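PDB 6P0Y: pyruvate kinase from Cryptosporidium parvum, which probably catalyses the last step of glycolysis, transferring phosphate from phosphoenolpyruvate to ADP to give pyruvate and ATP, with potassium as cofactor. Local coordinates for residues M107-G112 and A234-Q239; P113-G118 and M201-C206. All coordinates share one frame; numbering follows the deposited sequence.

Contact 1. Residues M107-G112 and A234-Q239. With K (potassium ion), chain E.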
loop_
_atom_site.group_PDB
_atom_site.type_symbol
_atom_site.label_atom_id
_atom_site.label_comp_id
_atom_site.label_asym_id
_atom_site.label_seq_id
_atom_site.Cartn_x
_atom_site.Cartn_y
_atom_site.Cartn_z
ATOM N N MET A 107 8.863 -27.180 -31.046
ATOM C CA MET A 107 9.346 -25.821 -31.390
ATOM C C MET A 107 10.380 -25.941 -32.514
ATOM O O MET A 107 11.336 -26.727 -32.344
ATOM C CB MET A 107 9.975 -25.168 -30.151
ATOM C CG MET A 107 10.826 -23.948 -30.439
ATOM S SD MET A 107 11.515 -23.250 -28.919
ATOM C CE MET A 107 10.114 -22.306 -28.326
ATOM N N LEU A 108 10.178 -25.214 -33.620
ATOM C CA LEU A 108 11.188 -25.038 -34.698
ATOM C C LEU A 108 11.954 -23.740 -34.434
ATOM O O LEU A 108 11.336 -22.662 -34.511
ATOM C CB LEU A 108 10.511 -25.009 -36.074
ATOM C CG LEU A 108 11.475 -25.033 -37.266
ATOM C CD1 LEU A 108 10.842 -25.689 -38.486
ATOM C CD2 LEU A 108 11.967 -23.635 -37.623
ATOM N N ASP A 109 13.251 -23.853 -34.144
ATOM C CA ASP A 109 14.167 -22.706 -33.924
ATOM C C ASP A 109 14.886 -22.419 -35.248
ATOM O O ASP A 109 15.707 -23.255 -35.664
ATOM C CB ASP A 109 15.105 -23.002 -32.752
ATOM C CG ASP A 109 15.860 -21.793 -32.230
ATOM O OD1 ASP A 109 16.422 -21.047 -33.054
ATOM O OD2 ASP A 109 15.902 -21.617 -30.999
ATOM N N THR A 110 14.574 -21.280 -35.878
ATOM C CA THR A 110 15.019 -20.898 -37.249
ATOM C C THR A 110 16.532 -20.654 -37.266
ATOM O O THR A 110 17.066 -20.187 -36.241
ATOM C CB THR A 110 14.288 -19.648 -37.756
ATOM O OG1 THR A 110 14.614 -18.562 -36.887
ATOM C CG2 THR A 110 12.786 -19.830 -37.827
ATOM N N LYS A 111 17.193 -20.975 -38.384
ATOM C CA LYS A 111 18.631 -20.680 -38.615
ATOM C C LYS A 111 18.814 -19.161 -38.615
ATOM O O LYS A 111 19.622 -18.657 -37.813
ATOM C CB LYS A 111 19.117 -21.295 -39.931
ATOM C CG LYS A 111 20.613 -21.182 -40.184
ATOM C CD LYS A 111 21.095 -22.109 -41.293
ATOM C CE LYS A 111 22.592 -22.048 -41.523
ATOM N NZ LYS A 111 22.926 -21.610 -42.901
ATOM N N GLY A 112 18.063 -18.474 -39.477
ATOM C CA GLY A 112 18.072 -17.005 -39.605
ATOM C C GLY A 112 19.428 -16.482 -40.066
ATOM O O GLY A 112 20.223 -17.221 -40.643
ATOM N N ALA A 234 10.436 -20.499 -32.989
ATOM C CA ALA A 234 11.400 -19.673 -32.229
ATOM C C ALA A 234 12.183 -18.822 -33.232
ATOM O O ALA A 234 13.193 -19.309 -33.765
ATOM C CB ALA A 234 12.302 -20.546 -31.388
ATOM N N LEU A 235 11.704 -17.602 -33.490
ATOM C CA LEU A 235 12.180 -16.719 -34.588
ATOM C C LEU A 235 13.502 -16.063 -34.170
ATOM O O LEU A 235 13.476 -15.178 -33.292
ATOM C CB LEU A 235 11.089 -15.684 -34.882
ATOM C CG LEU A 235 11.092 -15.082 -36.285
ATOM C CD1 LEU A 235 10.996 -16.164 -37.352
ATOM C CD2 LEU A 235 9.952 -14.084 -36.432
ATOM N N SER A 236 14.615 -16.497 -34.769
ATOM C CA SER A 236 15.989 -16.065 -34.404
ATOM C C SER A 236 16.242 -14.629 -34.877
ATOM O O SER A 236 15.750 -14.265 -35.963
ATOM C CB SER A 236 17.019 -17.015 -34.949
ATOM O OG SER A 236 16.948 -18.262 -34.280
ATOM N N PHE A 237 16.960 -13.853 -34.058
ATOM C CA PHE A 237 17.468 -12.485 -34.344
ATOM C C PHE A 237 16.333 -11.541 -34.761
ATOM O O PHE A 237 16.516 -10.796 -35.747
ATOM C CB PHE A 237 18.550 -12.538 -35.426
ATOM C CG PHE A 237 19.815 -13.257 -35.026
ATOM C CD1 PHE A 237 20.853 -12.575 -34.407
ATOM C CD2 PHE A 237 19.977 -14.610 -35.288
ATOM C CE1 PHE A 237 22.021 -13.234 -34.049
ATOM C CE2 PHE A 237 21.145 -15.267 -34.929
ATOM C CZ PHE A 237 22.165 -14.579 -34.311
ATOM N N VAL A 238 15.213 -11.539 -34.026
ATOM C CA VAL A 238 14.092 -10.575 -34.249
ATOM C C VAL A 238 14.583 -9.188 -33.823
ATOM O O VAL A 238 15.200 -9.091 -32.747
ATOM C CB VAL A 238 12.806 -10.988 -33.507
ATOM C CG1 VAL A 238 11.777 -9.871 -33.479
ATOM C CG2 VAL A 238 12.198 -12.241 -34.111
ATOM N N GLN A 239 14.336 -8.169 -34.651
ATOM C CA GLN A 239 14.918 -6.808 -34.493
ATOM C C GLN A 239 13.832 -5.731 -34.386
ATOM O O GLN A 239 14.189 -4.614 -33.976
ATOM C CB GLN A 239 15.860 -6.504 -35.657
ATOM C CG GLN A 239 17.136 -7.330 -35.624
ATOM C CD GLN A 239 18.146 -6.866 -36.644
ATOM O OE1 GLN A 239 19.328 -7.186 -36.561
ATOM N NE2 GLN A 239 17.683 -6.107 -37.623
HETATM K K K E . 18.925 -21.347 -34.489
HETATM O O HOH W 1 15.138 -16.221 -37.988
#

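Contact 2. Residues P113-G118 and M201-C206. With ADP (adenosine-5'-diphosphate), chain C.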
loop_
_atom_site.group_PDB
_atom_site.type_symbol
_atom_site.label_atom_id
_atom_site.label_comp_id
_atom_site.label_asym_id
_atom_site.label_seq_id
_atom_site.Cartn_x
_atom_site.Cartn_y
_atom_site.Cartn_z
ATOM N N PRO A 113 19.741 -15.198 -39.792
ATOM C CA PRO A 113 20.967 -14.575 -40.289
ATOM C C PRO A 113 22.224 -14.870 -39.458
ATOM O O PRO A 113 23.050 -13.987 -39.322
ATOM C CB PRO A 113 20.597 -13.086 -40.218
ATOM C CG PRO A 113 19.719 -12.991 -38.999
ATOM C CD PRO A 113 18.912 -14.271 -39.007
ATOM N N GLU A 114 22.363 -16.095 -38.952
ATOM C CA GLU A 114 23.515 -16.508 -38.105
ATOM C C GLU A 114 24.782 -16.614 -38.962
ATOM O O GLU A 114 24.658 -16.714 -40.200
ATOM C CB GLU A 114 23.224 -17.837 -37.407
ATOM C CG GLU A 114 23.191 -19.029 -38.349
ATOM C CD GLU A 114 23.155 -20.367 -37.642
ATOM O OE1 GLU A 114 22.602 -20.420 -36.525
ATOM O OE2 GLU A 114 23.689 -21.346 -38.210
ATOM N N ILE A 115 25.947 -16.593 -38.308
ATOM C CA ILE A 115 27.291 -16.866 -38.899
ATOM C C ILE A 115 27.935 -18.006 -38.100
ATOM O O ILE A 115 27.891 -17.946 -36.851
ATOM C CB ILE A 115 28.152 -15.584 -38.896
ATOM C CG1 ILE A 115 27.455 -14.448 -39.651
ATOM C CG2 ILE A 115 29.545 -15.856 -39.452
ATOM C CD1 ILE A 115 27.980 -13.075 -39.330
ATOM N N ARG A 116 28.510 -18.997 -38.790
ATOM C CA ARG A 116 29.034 -20.258 -38.198
ATOM C C ARG A 116 30.513 -20.443 -38.551
ATOM O O ARG A 116 30.891 -20.103 -39.689
ATOM C CB ARG A 116 28.254 -21.457 -38.744
ATOM C CG ARG A 116 26.853 -21.597 -38.176
ATOM C CD ARG A 116 26.851 -22.305 -36.839
ATOM N NE ARG A 116 25.540 -22.243 -36.216
ATOM C CZ ARG A 116 25.265 -22.620 -34.973
ATOM N NH1 ARG A 116 26.212 -23.113 -34.195
ATOM N NH2 ARG A 116 24.033 -22.515 -34.515
ATOM N N THR A 117 31.298 -21.009 -37.628
ATOM C CA THR A 117 32.653 -21.557 -37.902
ATOM C C THR A 117 32.481 -22.790 -38.796
ATOM O O THR A 117 31.399 -23.399 -38.752
ATOM C CB THR A 117 33.428 -21.874 -36.612
ATOM O OG1 THR A 117 32.781 -22.950 -35.928
ATOM C CG2 THR A 117 33.554 -20.683 -35.685
ATOM N N GLY A 118 33.495 -23.123 -39.596
ATOM C CA GLY A 118 33.503 -24.338 -40.431
ATOM C C GLY A 118 33.899 -25.554 -39.622
ATOM O O GLY A 118 33.993 -25.433 -38.383
ATOM N N MET A 201 29.369 -17.391 -34.587
ATOM C CA MET A 201 30.229 -16.181 -34.501
ATOM C C MET A 201 29.346 -14.936 -34.373
ATOM O O MET A 201 28.316 -14.880 -35.068
ATOM C CB MET A 201 31.100 -16.049 -35.752
ATOM C CG MET A 201 32.299 -16.965 -35.725
ATOM S SD MET A 201 33.362 -16.647 -37.141
ATOM C CE MET A 201 32.766 -17.918 -38.251
ATOM N N ASN A 202 29.760 -13.977 -33.539
ATOM C CA ASN A 202 29.102 -12.651 -33.387
ATOM C C ASN A 202 30.089 -11.556 -33.806
ATOM O O ASN A 202 31.274 -11.640 -33.405
ATOM C CB ASN A 202 28.605 -12.411 -31.960
ATOM C CG ASN A 202 27.767 -13.550 -31.420
ATOM O OD1 ASN A 202 26.595 -13.687 -31.763
ATOM N ND2 ASN A 202 28.351 -14.348 -30.540
ATOM N N LEU A 203 29.610 -10.581 -34.585
ATOM C CA LEU A 203 30.420 -9.472 -35.154
ATOM C C LEU A 203 29.835 -8.131 -34.725
ATOM O O LEU A 203 28.652 -8.042 -34.400
ATOM C CB LEU A 203 30.429 -9.595 -36.682
ATOM C CG LEU A 203 30.827 -10.956 -37.249
ATOM C CD1 LEU A 203 30.776 -10.930 -38.767
ATOM C CD2 LEU A 203 32.213 -11.372 -36.776
ATOM N N PRO A 204 30.637 -7.036 -34.743
ATOM C CA PRO A 204 30.142 -5.698 -34.401
ATOM C C PRO A 204 28.970 -5.231 -35.280
ATOM O O PRO A 204 28.985 -5.501 -36.472
ATOM C CB PRO A 204 31.352 -4.775 -34.632
ATOM C CG PRO A 204 32.556 -5.690 -34.571
ATOM C CD PRO A 204 32.069 -7.029 -35.085
ATOM N N GLY A 205 27.993 -4.549 -34.670
ATOM C CA GLY A 205 26.872 -3.890 -35.371
ATOM C C GLY A 205 25.541 -4.129 -34.680
ATOM O O GLY A 205 25.522 -4.849 -33.660
ATOM N N CYS A 206 24.469 -3.535 -35.217
ATOM C CA CYS A 206 23.073 -3.631 -34.707
ATOM C C CYS A 206 22.117 -3.886 -35.879
ATOM O O CYS A 206 22.180 -5.003 -36.431
ATOM C CB CYS A 206 22.669 -2.360 -33.966
ATOM S SG CYS A 206 23.771 -1.938 -32.590
HETATM P PB ADP C . 24.031 -23.872 -30.896
HETATM O O1B ADP C . 24.492 -24.026 -32.334
HETATM O O2B ADP C . 25.145 -24.426 -29.984
HETATM O O3B ADP C . 23.634 -22.480 -30.521
HETATM P PA ADP C . 22.063 -25.433 -29.469
HETATM O O1A ADP C . 20.978 -26.357 -29.976
HETATM O O2A ADP C . 21.655 -24.343 -28.552
HETATM O O3A ADP C . 22.778 -24.844 -30.760
HETATM O "O5'" ADP C . 23.275 -26.294 -28.854
HETATM C "C5'" ADP C . 23.320 -27.708 -28.569
HETATM C "C4'" ADP C . 24.411 -28.386 -29.366
HETATM O "O4'" ADP C . 24.029 -29.756 -29.624
HETATM C "C3'" ADP C . 24.738 -27.775 -30.730
HETATM O "O3'" ADP C . 25.822 -26.859 -30.630
HETATM C "C2'" ADP C . 25.147 -28.994 -31.560
HETATM O "O2'" ADP C . 26.521 -29.314 -31.366
HETATM C "C1'" ADP C . 24.229 -30.078 -30.987
HETATM N N9 ADP C . 22.923 -30.176 -31.637
HETATM C C8 ADP C . 21.786 -29.470 -31.338
HETATM N N7 ADP C . 20.757 -29.763 -32.097
HETATM C C5 ADP C . 21.250 -30.729 -32.960
HETATM C C6 ADP C . 20.661 -31.448 -34.022
HETATM N N6 ADP C . 19.380 -31.328 -34.384
HETATM N N1 ADP C . 21.439 -32.322 -34.698
HETATM C C2 ADP C . 22.716 -32.469 -34.327
HETATM N N3 ADP C . 23.378 -31.857 -33.338
HETATM C C4 ADP C . 22.585 -30.994 -32.690
#

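Contact 1. Residues M107-G112 and A234-Q239
Leu108 and Ala234 meet where strands 105-109 and 232-235 run parallel, and backbone bonds define the register: Ala234 N donates to Leu108 O at 2.8 Å, and two residues on, Thr110 N donates to Ala234 O at 3.2 Å. Ala234 thus bonds on both sides of Asp109, its partner in the bridge, as a parallel pair requires.

Further along the two segments, side chains join in. Thr110 OG1 lies between its own backbone N and carbonyl carbon (chi1 62°), which points it at the second segment, where it accepts the backbone N-H of Ser236 at 3.0 Å in a nearly straight bond (171°). The hydroxyl also donates to a water that in turn donates to Ser236 O. In return, Ser236 OG donates to Thr110 O at 2.8 Å, tilted from the carbonyl plane, so the threonine is gripped at both hydroxyl and carbonyl.

Across the segments, apolar packing is light. The CB of Ala234 meets Met107 SD at 3.7 Å, while Thr110 CG2 and Leu235 CD1 brush each other obliquely.

Metal binding uses the same residues. Potassium is held by Asp109 OD1 at 2.9 Å and by Thr110 O at 2.8 Å, with Asn76 OD1 and Ser78 OG completing the protein ligands. Ser236, bonded to one of those ligands, belongs to the second shell; its OG is in turn bonded to Lys270. Asp109 divides its carboxylate: OD1 faces the metal, whereas OD2 forms salt bridges with Arg74 and Lys270.

Strands 105-109 and 232-235 are the third and fourth neighbours in a closed barrel of eight parallel strands, the TIM barrel. Its active site lies at the carboxyl ends of the strands; here that rim carries the potassium site of pyruvate kinase.

Contact 2. Residues P113-G118 and M201-C206
Met201 N donates to Ile115 O at 2.8 Å, nearly straight at the hydrogen (168°), and this backbone bond joins the two segments where they run antiparallel. Ile115 CG2 touches Met201 CE at 4.0 Å, the two side chains crossing at about a right angle, and the other branch carries Ile115 CD1 to Leu203 CD1 at 3.6 Å. Ile115 therefore divides its branches between two partners: CG2 is anti to its backbone N, while CG1 stands beside that N (chi1 -57°) and leads to the leucine. Thr117 CG2 adds a further contact on Met201 CG at 3.9 Å, with its hydroxyl turned instead to Lys199 N.

The weakly bonded strand 115-116 forms one margin of the mixed sheet of the small B domain, beside 200-202; in pyruvate kinases this domain is inserted after the third barrel strand and can close over the active site.

The side chain of Arg116 leaves the backbone away from the second segment, and its guanidinium reaches the nucleotide. Arg116 NH1 and NH2 both donate to O1B of the ADP beta-phosphate, each at 2.7 Å, with the oxygen at the guanidinium edge. Glu114 takes a neighbouring edge side-on: Arg116 NE reaches Glu114 OE2 at 2.9 Å, in the guanidinium plane but from above that of the carboxylate, and Arg116 NH2 reaches Glu114 OE1 at 3.2 Å. Bonds from NH1 to Arg198 O and between Ser78 OG and Glu114 OE1 further restrain the pair.

Both contacts involve one continuous run of chain, 107-118, which leaves the barrel and enters the B domain, so contact 2 falls within the stretch that separates the two halves of contact 1. Their centres are about 14 Å apart. Contact 1 lies deeper, its centre about 12 Å from the chain centre against about 22 Å, and seven of its eight touching residues are buried, compared with three of five. Parallel barrel pairing, hydroxyl bonds and potassium ligands dominate contact 1; contact 2 relies on a single backbone bond and apolar packing, with Arg116, held by Glu114, reaching the ADP. The two contacts also touch directly, Phe237 CB lying 3.8 Å from Pro113 CG.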